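Local coordinates for protein cellulase CEL9M (Clostridium cellulolyticum, PDB 1IA6) that probably cleaves internal beta-1,4-glucosidic linkages of cellulose and related beta-glucans, as a family 9 glycoside hydrolase that carries zinc and calcium, at residues H39-D45 against Q135-S141. Numbering follows the deposited sequence.
Sequences HTTDGSD and QTGQRPS. With ZN (zinc ion), chain C.
The guanidinium of Arg139 stacks on one face of the His39 imidazole, centres 3.6 Å apart and planes 24° from parallel, an arrangement that shows how a metal ligand can be held in orientation by its second shell. At the ring edge, His39 NE2 donates to Gln135 OE1 (2.8 Å), which sits almost in the ring plane although the amide is turned 60° against it. The other ring nitrogen, His39 ND1, binds zinc at 2.1 Å, and Cys22, Cys38 and His55 complete this Cys2His2 site, which lies among loops peripheral to the (alpha/alpha)6 barrel of family 9. Arg139 kinks twice to turn its NE edge to the Asp42 carboxylate, side-on and nearly coplanar: Arg139 NE reaches Asp42 OD1 at 2.9 Å and NH2 reaches OD2 at 2.8 Å, both nearly straight. Asp42 OD2 also makes a salt bridge with Lys62; lying between two cations, the carboxylate probably offsets part of the charge stacked on the zinc-bound ring. Farther along, a chi1 of 62° sets the Asp45 carboxylate facing Ser141, OD1 to OG (2.7 Å) and OD2 to the backbone N (2.9 Å). Between the Asp42 and Asp45 contacts, one water bridges Gly43 N, Arg139 O and Ser141 OG.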
loop_
_atom_site.group_PDB
_atom_site.type_symbol
_atom_site.label_atom_id
_atom_site.label_comp_id
_atom_site.label_asym_id
_atom_site.label_seq_id
_atom_site.Cartn_x
_atom_site.Cartn_y
_atom_site.Cartn_z
ATOM N N HIS A 39 -21.053 -6.143 0.564
ATOM C CA HIS A 39 -21.283 -5.089 -0.422
ATOM C C HIS A 39 -21.354 -5.646 -1.838
ATOM O O HIS A 39 -20.634 -5.211 -2.739
ATOM C CB HIS A 39 -20.166 -4.050 -0.306
ATOM C CG HIS A 39 -19.913 -3.607 1.103
ATOM N ND1 HIS A 39 -18.829 -4.040 1.837
ATOM C CD2 HIS A 39 -20.630 -2.808 1.928
ATOM C CE1 HIS A 39 -18.889 -3.525 3.053
ATOM N NE2 HIS A 39 -19.974 -2.774 3.134
ATOM N N THR A 40 -22.255 -6.602 -2.020
ATOM C CA THR A 40 -22.439 -7.287 -3.289
ATOM C C THR A 40 -23.166 -6.497 -4.368
ATOM O O THR A 40 -23.309 -6.982 -5.490
ATOM C CB THR A 40 -23.196 -8.605 -3.065
ATOM O OG1 THR A 40 -24.495 -8.320 -2.526
ATOM C CG2 THR A 40 -22.441 -9.490 -2.083
ATOM N N THR A 41 -23.621 -5.291 -4.044
ATOM C CA THR A 41 -24.344 -4.472 -5.013
ATOM C C THR A 41 -23.587 -3.212 -5.420
ATOM O O THR A 41 -24.157 -2.320 -6.045
ATOM C CB THR A 41 -25.727 -4.036 -4.466
ATOM O OG1 THR A 41 -25.550 -3.079 -3.414
ATOM C CG2 THR A 41 -26.484 -5.228 -3.925
ATOM N N ASP A 42 -22.306 -3.133 -5.067
ATOM C CA ASP A 42 -21.503 -1.964 -5.411
ATOM C C ASP A 42 -21.567 -1.629 -6.897
ATOM O O ASP A 42 -21.404 -2.504 -7.745
ATOM C CB ASP A 42 -20.042 -2.180 -5.011
ATOM C CG ASP A 42 -19.817 -2.026 -3.522
ATOM O OD1 ASP A 42 -20.777 -1.679 -2.800
ATOM O OD2 ASP A 42 -18.672 -2.245 -3.079
ATOM N N GLY A 43 -21.801 -0.356 -7.199
ATOM C CA GLY A 43 -21.869 0.078 -8.582
ATOM C C GLY A 43 -23.260 0.023 -9.191
ATOM O O GLY A 43 -23.475 0.530 -10.291
ATOM N N SER A 44 -24.211 -0.575 -8.479
ATOM C CA SER A 44 -25.570 -0.689 -8.999
ATOM C C SER A 44 -26.216 0.669 -9.251
ATOM O O SER A 44 -27.128 0.785 -10.073
ATOM C CB SER A 44 -26.442 -1.516 -8.044
ATOM O OG SER A 44 -26.666 -0.836 -6.821
ATOM N N ASP A 45 -25.741 1.699 -8.553
ATOM C CA ASP A 45 -26.291 3.038 -8.718
ATOM C C ASP A 45 -25.910 3.682 -10.051
ATOM O O ASP A 45 -26.569 4.619 -10.502
ATOM C CB ASP A 45 -25.868 3.938 -7.544
ATOM C CG ASP A 45 -24.360 4.116 -7.443
ATOM O OD1 ASP A 45 -23.621 3.141 -7.691
ATOM O OD2 ASP A 45 -23.915 5.231 -7.093
ATOM N N GLN A 135 -23.648 -5.003 6.605
ATOM C CA GLN A 135 -23.862 -3.593 6.297
ATOM C C GLN A 135 -24.655 -3.547 4.994
ATOM O O GLN A 135 -24.098 -3.687 3.909
ATOM C CB GLN A 135 -22.519 -2.880 6.141
ATOM C CG GLN A 135 -22.630 -1.400 5.844
ATOM C CD GLN A 135 -21.287 -0.707 5.896
ATOM O OE1 GLN A 135 -20.274 -1.276 5.492
ATOM N NE2 GLN A 135 -21.272 0.530 6.388
ATOM N N THR A 136 -25.961 -3.348 5.122
ATOM C CA THR A 136 -26.849 -3.299 3.970
ATOM C C THR A 136 -27.124 -1.876 3.508
ATOM O O THR A 136 -26.646 -0.908 4.100
ATOM C CB THR A 136 -28.193 -3.967 4.291
ATOM O OG1 THR A 136 -28.805 -3.297 5.400
ATOM C CG2 THR A 136 -27.986 -5.433 4.641
ATOM N N GLY A 137 -27.910 -1.761 2.445
ATOM C CA GLY A 137 -28.244 -0.457 1.914
ATOM C C GLY A 137 -27.508 -0.181 0.623
ATOM O O GLY A 137 -27.005 -1.098 -0.028
ATOM N N GLN A 138 -27.435 1.092 0.257
ATOM C CA GLN A 138 -26.766 1.495 -0.970
ATOM C C GLN A 138 -25.526 2.349 -0.769
ATOM O O GLN A 138 -25.570 3.383 -0.108
ATOM C CB GLN A 138 -27.735 2.271 -1.867
ATOM C CG GLN A 138 -28.556 1.422 -2.819
ATOM C CD GLN A 138 -27.699 0.720 -3.855
ATOM O OE1 GLN A 138 -27.519 -0.497 -3.810
ATOM N NE2 GLN A 138 -27.156 1.489 -4.794
ATOM N N ARG A 139 -24.411 1.897 -1.332
ATOM C CA ARG A 139 -23.176 2.662 -1.295
ATOM C C ARG A 139 -23.081 3.421 -2.605
ATOM O O ARG A 139 -23.308 2.857 -3.674
ATOM C CB ARG A 139 -21.966 1.738 -1.162
ATOM C CG ARG A 139 -21.463 1.567 0.254
ATOM C CD ARG A 139 -21.242 0.104 0.564
ATOM N NE ARG A 139 -20.161 -0.511 -0.208
ATOM C CZ ARG A 139 -18.884 -0.521 0.168
ATOM N NH1 ARG A 139 -18.519 0.062 1.303
ATOM N NH2 ARG A 139 -17.976 -1.152 -0.570
ATOM N N PRO A 140 -22.749 4.712 -2.542
ATOM C CA PRO A 140 -22.640 5.497 -3.770
ATOM C C PRO A 140 -21.296 5.339 -4.468
ATOM O O PRO A 140 -20.258 5.207 -3.817
ATOM C CB PRO A 140 -22.843 6.923 -3.275
ATOM C CG PRO A 140 -22.147 6.892 -1.939
ATOM C CD PRO A 140 -22.629 5.575 -1.351
ATOM N N SER A 141 -21.327 5.319 -5.795
ATOM C CA SER A 141 -20.103 5.258 -6.584
ATOM C C SER A 141 -19.840 6.758 -6.663
ATOM O O SER A 141 -20.138 7.418 -7.660
ATOM C CB SER A 141 -20.397 4.659 -7.957
ATOM O OG SER A 141 -20.952 3.361 -7.812
HETATM ZN ZN ZN C . -17.108 -5.102 1.402
HETATM O O HOH W 1 -22.670 -5.924 2.935
HETATM O O HOH W 2 -23.314 -0.773 -2.483
HETATM O O HOH W 3 -21.527 1.846 -5.423
#